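Long-range contacts in uncharacterized protein (PDB 4JZA), which is a Legionella phosphoinositide phosphatase that removes the 3-phosphate from phosphatidylinositol 3-phosphate, probably acting on host lipids during infection: residues 109-113 / 125-129; 616-622 / 647-653; 697-701 / 805-809. All blocks are in the same frame, centred on the assembly; numbering follows the deposited sequence.

Overall arrangement
The three contacts sit in separate parts of one long chain. Interaction 1 joins successive helices, 95-116 and 122-140, and interaction 2 lays the loop 616-622 along helix 643-652; their centres are 22 Å apart and their nearest atoms about 10 Å. Helix 95-116 bridges the gap, since H99 and L102 touch the second contact. Interaction 2 also reaches D555, in a loop whose sequence fits the CX5R signature of cysteine-based phosphatases, so it probably borders the active site. Interaction 3 belongs to the C-terminal domain, its centre 59 Å from that of interaction 2 and 40 Å from that of interaction 1. Helix 676-702 links interactions 1 and 3: its L681 packs on L112 and its far end carries 697-701.

Interaction 1 of 3, residues 109-113 / 125-129; sequences LIELI and AVELL
I113 and L129 meet at about a right angle between helices 95-116 and 122-140, with CD1 of I113 lying 4.0 Å from CB of L129. The other branch of I113 works separately. Its CG2 stands anti to the backbone N, which turns it to A125, 3.7 Å from that residue's CB, and to L128, 3.9 Å from CD1. A beta-branched residue suits this spot because one side chain serves three partners. I110 slants across V126, CG2 of one 3.8 Å from CG2 of the other, while L109 crosses L129 at the far end, CD1 to CD2 at 4.1 Å. A125 offers a single methyl to I110 and I113, and this small residue sits where the backbones come nearest, the CA atoms of I110 and A125 being 5.6 Å apart. The two consecutive helices, joined by a short loop, lie nearly perpendicular (109°), their axes 8.9 Å apart. L59 of helix 41-62 packs on both I113 and L128, and V81 of helix 74-87 on L109. No hydrogen bond spans the interface: dispersion and burial of aliphatic surface hold it, without directional bonds, and the methyl fit, like the short connection, is consistent with the crossing.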
loop_
_atom_site.group_PDB
_atom_site.type_symbol
_atom_site.label_atom_id
_atom_site.label_comp_id
_atom_site.label_asym_id
_atom_site.label_seq_id
_atom_site.Cartn_x
_atom_site.Cartn_y
_atom_site.Cartn_z
ATOM N N LEU A 109 -15.254 -6.716 3.529
ATOM C CA LEU A 109 -15.092 -5.296 3.218
ATOM C C LEU A 109 -14.887 -5.066 1.755
ATOM O O LEU A 109 -15.435 -4.114 1.197
ATOM C CB LEU A 109 -13.910 -4.668 3.938
ATOM C CG LEU A 109 -13.892 -4.713 5.467
ATOM C CD1 LEU A 109 -12.796 -3.794 5.943
ATOM C CD2 LEU A 109 -15.161 -4.303 6.148
ATOM N N ILE A 110 -14.065 -5.908 1.146
ATOM C CA ILE A 110 -13.713 -5.756 -0.267
ATOM C C ILE A 110 -14.983 -5.844 -1.109
ATOM O O ILE A 110 -15.165 -5.125 -2.090
ATOM C CB ILE A 110 -12.690 -6.855 -0.630
ATOM C CG1 ILE A 110 -11.364 -6.493 -0.032
ATOM C CG2 ILE A 110 -12.477 -7.046 -2.125
ATOM C CD1 ILE A 110 -10.588 -7.745 0.276
ATOM N N GLU A 111 -15.869 -6.742 -0.702
ATOM C CA GLU A 111 -17.032 -7.054 -1.490
ATOM C C GLU A 111 -18.031 -5.875 -1.344
ATOM O O GLU A 111 -18.607 -5.396 -2.324
ATOM C CB GLU A 111 -17.529 -8.469 -1.100
ATOM C CG GLU A 111 -18.976 -8.634 -0.721
ATOM C CD GLU A 111 -19.382 -10.071 -0.314
ATOM O OE1 GLU A 111 -19.099 -10.493 0.867
ATOM O OE2 GLU A 111 -20.071 -10.727 -1.178
ATOM N N LEU A 112 -18.195 -5.396 -0.116
ATOM C CA LEU A 112 -18.985 -4.211 0.157
ATOM C C LEU A 112 -18.482 -2.999 -0.621
ATOM O O LEU A 112 -19.264 -2.222 -1.141
ATOM C CB LEU A 112 -18.958 -3.924 1.643
ATOM C CG LEU A 112 -19.709 -2.690 2.026
ATOM C CD1 LEU A 112 -21.128 -2.891 1.539
ATOM C CD2 LEU A 112 -19.728 -2.511 3.501
ATOM N N ILE A 113 -17.168 -2.852 -0.716
ATOM C CA ILE A 113 -16.562 -1.812 -1.540
ATOM C C ILE A 113 -16.838 -2.017 -3.025
ATOM O O ILE A 113 -17.239 -1.098 -3.709
ATOM C CB ILE A 113 -15.062 -1.714 -1.275
ATOM C CG1 ILE A 113 -14.837 -1.188 0.141
ATOM C CG2 ILE A 113 -14.370 -0.807 -2.285
ATOM C CD1 ILE A 113 -13.438 -1.446 0.651
ATOM N N ALA A 125 -11.334 -2.854 -5.872
ATOM C CA ALA A 125 -11.826 -2.724 -4.529
ATOM C C ALA A 125 -10.729 -3.015 -3.530
ATOM O O ALA A 125 -10.690 -2.435 -2.454
ATOM C CB ALA A 125 -12.992 -3.642 -4.294
ATOM N N VAL A 126 -9.843 -3.924 -3.890
ATOM C CA VAL A 126 -8.743 -4.277 -3.032
ATOM C C VAL A 126 -7.843 -3.069 -2.909
ATOM O O VAL A 126 -7.488 -2.671 -1.810
ATOM C CB VAL A 126 -8.029 -5.517 -3.589
ATOM C CG1 VAL A 126 -6.611 -5.633 -3.056
ATOM C CG2 VAL A 126 -8.859 -6.767 -3.258
ATOM N N GLU A 127 -7.513 -2.455 -4.041
ATOM C CA GLU A 127 -6.596 -1.336 -4.055
ATOM C C GLU A 127 -7.173 -0.136 -3.351
ATOM O O GLU A 127 -6.446 0.638 -2.733
ATOM C CB GLU A 127 -6.204 -0.997 -5.472
ATOM C CG GLU A 127 -5.403 -2.129 -6.095
ATOM C CD GLU A 127 -5.349 -2.108 -7.631
ATOM O OE1 GLU A 127 -5.991 -1.234 -8.269
ATOM O OE2 GLU A 127 -4.653 -2.998 -8.200
ATOM N N LEU A 128 -8.474 0.051 -3.438
ATOM C CA LEU A 128 -9.107 1.159 -2.694
ATOM C C LEU A 128 -8.919 1.049 -1.170
ATOM O O LEU A 128 -8.460 2.014 -0.529
ATOM C CB LEU A 128 -10.592 1.253 -2.987
ATOM C CG LEU A 128 -10.965 1.845 -4.320
ATOM C CD1 LEU A 128 -12.466 1.708 -4.527
ATOM C CD2 LEU A 128 -10.572 3.301 -4.432
ATOM N N LEU A 129 -9.236 -0.122 -0.609
ATOM C CA LEU A 129 -8.967 -0.389 0.825
ATOM C C LEU A 129 -7.464 -0.265 1.241
ATOM O O LEU A 129 -7.107 0.371 2.232
ATOM C CB LEU A 129 -9.454 -1.788 1.176
ATOM C CG LEU A 129 -9.470 -2.149 2.664
ATOM C CD1 LEU A 129 -10.260 -1.164 3.472
ATOM C CD2 LEU A 129 -9.985 -3.558 2.910
#

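Interaction 2 of 3, residues 616-622 / 647-653; sequences SEGIKTP and DDRAATD
K620 and D648 pair where the loop 616-622 runs along helix 643-652, and the lysine can be followed outward. Its CB starts away from the helix, but a bend at chi2 (69°) brings the chain back. CG passes 4.0 Å from D648 OD1, CD lies over A651, 3.9 Å from the methyl CB, and CE comes 3.3 Å from T652 OG1. A second bend at chi4 turns the amine between two oxygens: NZ donates to D648 OD1 at 2.9 Å, as a salt bridge, and to T652 OG1 at 3.0 Å. D433 is a further salt-bridge partner.

The carboxylate has its own work. With CG anti to the backbone N (chi1 176°), D648 extends to the loop, where OD1 also accepts the backbone N-H of T621 at 2.7 Å. That donor comes on the anti side, 21° out of the carboxylate plane, whereas the lysine arrives from above the plane, so the two share one oxygen without competing for one direction. T652 OG1 both accepts from the lysine and donates to D648 O, one turn back.

Further along, small residues keep the surfaces low. Glycine suits position 618 because, with no side chain facing the helix, its CA can approach D647 O at 3.4 Å as a CA-H...O contact; A650 CB meets E617 O at 3.6 Å. The carboxylate of D647 itself points elsewhere, to R603, Y600 and H606.

K620 N bonds to D555 OD1, so the extended loop 616-622 probably links helix 643-652 to the active-site region. An amine set among two carboxylates and a hydroxyl should stay charged, and its positive charge offsets the aspartates it ties together.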
loop_
_atom_site.group_PDB
_atom_site.type_symbol
_atom_site.label_atom_id
_atom_site.label_comp_id
_atom_site.label_asym_id
_atom_site.label_seq_id
_atom_site.Cartn_x
_atom_site.Cartn_y
_atom_site.Cartn_z
ATOM N N SER A 616 0.709 -6.275 10.985
ATOM C CA SER A 616 1.624 -6.847 10.021
ATOM C C SER A 616 2.991 -6.973 10.645
ATOM O O SER A 616 4.005 -6.818 9.986
ATOM C CB SER A 616 1.686 -6.003 8.768
ATOM O OG SER A 616 0.524 -6.192 8.005
ATOM N N GLU A 617 3.006 -7.230 11.940
ATOM C CA GLU A 617 4.240 -7.244 12.677
ATOM C C GLU A 617 4.922 -8.573 12.503
ATOM O O GLU A 617 4.666 -9.515 13.225
ATOM C CB GLU A 617 3.950 -7.020 14.153
ATOM C CG GLU A 617 3.486 -5.616 14.480
ATOM C CD GLU A 617 1.985 -5.477 14.481
ATOM O OE1 GLU A 617 1.304 -6.459 14.790
ATOM O OE2 GLU A 617 1.483 -4.386 14.181
ATOM N N GLY A 618 5.816 -8.616 11.528
ATOM C CA GLY A 618 6.686 -9.774 11.291
ATOM C C GLY A 618 7.806 -9.340 10.371
ATOM O O GLY A 618 7.907 -8.163 10.105
ATOM N N ILE A 619 8.612 -10.289 9.890
ATOM C CA ILE A 619 9.700 -10.063 8.982
ATOM C C ILE A 619 9.561 -11.004 7.790
ATOM O O ILE A 619 9.250 -12.164 7.917
ATOM C CB ILE A 619 11.042 -10.368 9.679
ATOM C CG1 ILE A 619 11.272 -9.443 10.890
ATOM C CG2 ILE A 619 12.237 -10.271 8.713
ATOM C CD1 ILE A 619 11.223 -7.983 10.535
ATOM N N LYS A 620 9.882 -10.514 6.626
ATOM C CA LYS A 620 9.804 -11.295 5.426
ATOM C C LYS A 620 10.859 -12.369 5.389
ATOM O O LYS A 620 12.032 -12.095 5.631
ATOM C CB LYS A 620 9.994 -10.370 4.236
ATOM C CG LYS A 620 9.127 -10.700 3.047
ATOM C CD LYS A 620 7.645 -10.413 3.309
ATOM C CE LYS A 620 6.787 -11.101 2.247
ATOM N NZ LYS A 620 6.883 -12.594 2.162
ATOM N N THR A 621 10.425 -13.601 5.131
ATOM C CA THR A 621 11.301 -14.679 4.695
ATOM C C THR A 621 12.555 -14.843 5.578
ATOM O O THR A 621 13.650 -14.903 5.096
ATOM C CB THR A 621 11.550 -14.407 3.182
ATOM O OG1 THR A 621 10.605 -15.136 2.420
ATOM C CG2 THR A 621 12.738 -14.864 2.728
ATOM N N PRO A 622 12.398 -14.924 6.909
ATOM C CA PRO A 622 13.589 -14.981 7.751
ATOM C C PRO A 622 14.501 -16.173 7.488
ATOM O O PRO A 622 15.719 -16.045 7.580
ATOM C CB PRO A 622 13.014 -15.097 9.172
ATOM C CG PRO A 622 11.610 -14.622 9.078
ATOM C CD PRO A 622 11.170 -15.026 7.719
ATOM N N ASP A 647 6.304 -15.433 11.232
ATOM C CA ASP A 647 6.812 -14.085 11.021
ATOM C C ASP A 647 6.586 -13.639 9.579
ATOM O O ASP A 647 6.163 -12.521 9.351
ATOM C CB ASP A 647 8.295 -13.964 11.418
ATOM C CG ASP A 647 8.487 -13.993 12.951
ATOM O OD1 ASP A 647 7.427 -13.939 13.585
ATOM O OD2 ASP A 647 9.624 -14.110 13.509
ATOM N N ASP A 648 6.801 -14.532 8.618
ATOM C CA ASP A 648 6.665 -14.190 7.216
ATOM C C ASP A 648 5.204 -14.021 6.834
ATOM O O ASP A 648 4.860 -13.164 6.031
ATOM C CB ASP A 648 7.369 -15.252 6.391
ATOM C CG ASP A 648 7.224 -15.061 4.904
ATOM O OD1 ASP A 648 7.989 -14.319 4.279
ATOM O OD2 ASP A 648 6.361 -15.745 4.343
ATOM N N ARG A 649 4.337 -14.808 7.445
ATOM C CA ARG A 649 2.898 -14.683 7.253
ATOM C C ARG A 649 2.446 -13.318 7.747
ATOM O O ARG A 649 1.653 -12.612 7.068
ATOM C CB ARG A 649 2.179 -15.827 8.027
ATOM C CG ARG A 649 0.642 -15.998 7.942
ATOM C CD ARG A 649 0.145 -16.198 6.532
ATOM N NE ARG A 649 -0.053 -14.907 5.899
ATOM C CZ ARG A 649 -0.538 -14.689 4.683
ATOM N NH1 ARG A 649 -0.927 -15.689 3.902
ATOM N NH2 ARG A 649 -0.636 -13.437 4.264
ATOM N N ALA A 650 2.924 -12.921 8.923
ATOM C CA ALA A 650 2.440 -11.650 9.486
ATOM C C ALA A 650 2.976 -10.466 8.651
ATOM O O ALA A 650 2.278 -9.503 8.454
ATOM C CB ALA A 650 2.791 -11.512 10.941
ATOM N N ALA A 651 4.167 -10.592 8.073
ATOM C CA ALA A 651 4.688 -9.557 7.196
ATOM C C ALA A 651 3.855 -9.477 5.936
ATOM O O ALA A 651 3.514 -8.397 5.475
ATOM C CB ALA A 651 6.113 -9.874 6.823
ATOM N N THR A 652 3.540 -10.627 5.356
ATOM C CA THR A 652 2.888 -10.655 4.063
ATOM C C THR A 652 1.502 -9.978 4.082
ATOM O O THR A 652 1.056 -9.470 3.036
ATOM C CB THR A 652 2.786 -12.095 3.571
ATOM O OG1 THR A 652 4.098 -12.599 3.316
ATOM C CG2 THR A 652 1.992 -12.151 2.314
ATOM N N ASP A 653 0.879 -9.978 5.272
ATOM C CA ASP A 653 -0.421 -9.347 5.559
ATOM C C ASP A 653 -0.454 -7.823 5.416
ATOM O O ASP A 653 -1.492 -7.221 5.664
ATOM C CB ASP A 653 -0.874 -9.616 7.022
ATOM C CG ASP A 653 -1.380 -11.071 7.282
ATOM O OD1 ASP A 653 -1.557 -11.888 6.320
ATOM O OD2 ASP A 653 -1.593 -11.380 8.499
#

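Interaction 3 of 3, residues 697-701 / 805-809; sequences ALHSL and WTKLF
W805 and F809, one turn apart on helix 794-817, set their rings against different parts of segment 697-701. Over one face of the indole comes L698, whose CD1 lies 4.3 Å from the centroid of the six-membered ring of W805, displaced toward the rim, in a CH-pi contact. At the edge, in the ring plane, is A697, its CB 3.9 Å from W805 CE3. L698 also sends its CB to within 3.8 Å of W805 CZ3, so the benzenoid end of the indole is held by two consecutive residues. At the pyrrole end the L701 side chain crosses that of W805 at about a right angle, L701 CD2 3.6 Å from W805 CD1, neither over the face nor at the edge.

The phenyl ring of F809 has S700 over one face: S700 CB stands 3.6 Å from the ring centroid and only 9° off its normal, a well-centred CH-pi contact. A chi1 of 170° carries this ring away from its own backbone N and across to the serine. Serine suits the place because its small CB can sit on the ring while OG turns back to D696 O in its own helix.

The other methyl of L701, CD1, reaches L808 CB at 3.9 Å. V777 of helix 772-782 touches both L698 and L701, and W805 NE1 makes a weak hydrogen bond to S776 O of that helix.

The two axes run in nearly the same direction, 24° apart and 9.0 Å at closest approach, within the helical C-terminal domain. Across the contact no hydrogen bond forms; aromatic faces receiving C-H groups, together with leucine methyls, join helix 794-817 side by side to helix 676-702, mainly by dispersion, although the segments are more than a hundred residues apart in sequence.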
loop_
_atom_site.group_PDB
_atom_site.type_symbol
_atom_site.label_atom_id
_atom_site.label_comp_id
_atom_site.label_asym_id
_atom_site.label_seq_id
_atom_site.Cartn_x
_atom_site.Cartn_y
_atom_site.Cartn_z
ATOM N N ALA A 697 -48.491 -7.076 4.635
ATOM C CA ALA A 697 -49.193 -6.774 3.375
ATOM C C ALA A 697 -48.973 -7.853 2.320
ATOM O O ALA A 697 -49.904 -8.325 1.731
ATOM C CB ALA A 697 -48.775 -5.405 2.825
ATOM N N LEU A 698 -47.748 -8.273 2.121
ATOM C CA LEU A 698 -47.477 -9.359 1.186
ATOM C C LEU A 698 -48.085 -10.712 1.561
ATOM O O LEU A 698 -48.553 -11.454 0.670
ATOM C CB LEU A 698 -45.995 -9.496 0.972
ATOM C CG LEU A 698 -45.557 -10.364 -0.192
ATOM C CD1 LEU A 698 -46.180 -10.000 -1.531
ATOM C CD2 LEU A 698 -44.025 -10.297 -0.257
ATOM N N HIS A 699 -48.111 -11.010 2.862
ATOM C CA HIS A 699 -48.658 -12.258 3.345
ATOM C C HIS A 699 -50.087 -12.334 2.884
ATOM O O HIS A 699 -50.510 -13.354 2.369
ATOM C CB HIS A 699 -48.547 -12.380 4.865
ATOM C CG HIS A 699 -48.864 -13.743 5.388
ATOM N ND1 HIS A 699 -50.135 -14.106 5.794
ATOM C CD2 HIS A 699 -48.087 -14.831 5.570
ATOM C CE1 HIS A 699 -50.124 -15.360 6.205
ATOM N NE2 HIS A 699 -48.896 -15.823 6.075
ATOM N N SER A 700 -50.863 -11.275 3.056
ATOM C CA SER A 700 -52.278 -11.368 2.673
ATOM C C SER A 700 -52.411 -11.485 1.193
ATOM O O SER A 700 -53.119 -12.365 0.703
ATOM C CB SER A 700 -53.075 -10.167 3.118
ATOM O OG SER A 700 -52.575 -9.693 4.329
ATOM N N LEU A 701 -51.719 -10.606 0.477
ATOM C CA LEU A 701 -51.831 -10.574 -0.989
ATOM C C LEU A 701 -51.414 -11.903 -1.685
ATOM O O LEU A 701 -52.133 -12.429 -2.539
ATOM C CB LEU A 701 -51.014 -9.401 -1.546
ATOM C CG LEU A 701 -50.963 -9.270 -3.068
ATOM C CD1 LEU A 701 -52.362 -9.194 -3.604
ATOM C CD2 LEU A 701 -50.225 -8.052 -3.523
ATOM N N TRP A 805 -50.565 -2.877 -2.423
ATOM C CA TRP A 805 -50.860 -4.293 -2.186
ATOM C C TRP A 805 -52.132 -4.466 -1.399
ATOM O O TRP A 805 -52.872 -5.395 -1.650
ATOM C CB TRP A 805 -49.722 -5.009 -1.464
ATOM C CG TRP A 805 -48.454 -5.122 -2.272
ATOM C CD1 TRP A 805 -48.309 -4.952 -3.605
ATOM C CD2 TRP A 805 -47.168 -5.438 -1.764
ATOM N NE1 TRP A 805 -47.000 -5.127 -3.966
ATOM C CE2 TRP A 805 -46.279 -5.434 -2.844
ATOM C CE3 TRP A 805 -46.688 -5.740 -0.504
ATOM C CZ2 TRP A 805 -44.937 -5.713 -2.695
ATOM C CZ3 TRP A 805 -45.360 -6.028 -0.372
ATOM C CH2 TRP A 805 -44.500 -6.011 -1.468
ATOM N N THR A 806 -52.394 -3.578 -0.450
ATOM C CA THR A 806 -53.593 -3.708 0.345
ATOM C C THR A 806 -54.822 -3.574 -0.549
ATOM O O THR A 806 -55.757 -4.320 -0.398
ATOM C CB THR A 806 -53.582 -2.720 1.513
ATOM O OG1 THR A 806 -52.512 -3.069 2.417
ATOM C CG2 THR A 806 -54.853 -2.791 2.253
ATOM N N LYS A 807 -54.797 -2.653 -1.499
ATOM C CA LYS A 807 -55.905 -2.496 -2.429
ATOM C C LYS A 807 -56.167 -3.746 -3.285
ATOM O O LYS A 807 -57.298 -4.267 -3.346
ATOM C CB LYS A 807 -55.631 -1.347 -3.355
ATOM C CG LYS A 807 -56.720 -0.308 -3.326
ATOM C CD LYS A 807 -56.135 1.028 -2.828
ATOM C CE LYS A 807 -57.155 2.167 -2.845
ATOM N NZ LYS A 807 -56.586 3.389 -3.491
ATOM N N LEU A 808 -55.121 -4.241 -3.936
ATOM C CA LEU A 808 -55.202 -5.520 -4.639
ATOM C C LEU A 808 -55.787 -6.617 -3.778
ATOM O O LEU A 808 -56.602 -7.352 -4.251
ATOM C CB LEU A 808 -53.842 -5.951 -5.158
ATOM C CG LEU A 808 -53.315 -5.035 -6.279
ATOM C CD1 LEU A 808 -51.812 -5.230 -6.510
ATOM C CD2 LEU A 808 -54.094 -5.225 -7.567
ATOM N N PHE A 809 -55.393 -6.713 -2.516
ATOM C CA PHE A 809 -55.936 -7.722 -1.576
ATOM C C PHE A 809 -57.431 -7.533 -1.308
ATOM O O PHE A 809 -58.219 -8.468 -1.452
ATOM C CB PHE A 809 -55.140 -7.724 -0.254
ATOM C CG PHE A 809 -55.767 -8.556 0.829
ATOM C CD1 PHE A 809 -55.867 -9.955 0.707
ATOM C CD2 PHE A 809 -56.270 -7.955 1.970
ATOM C CE1 PHE A 809 -56.473 -10.730 1.702
ATOM C CE2 PHE A 809 -56.877 -8.717 2.947
ATOM C CZ PHE A 809 -56.975 -10.108 2.813
#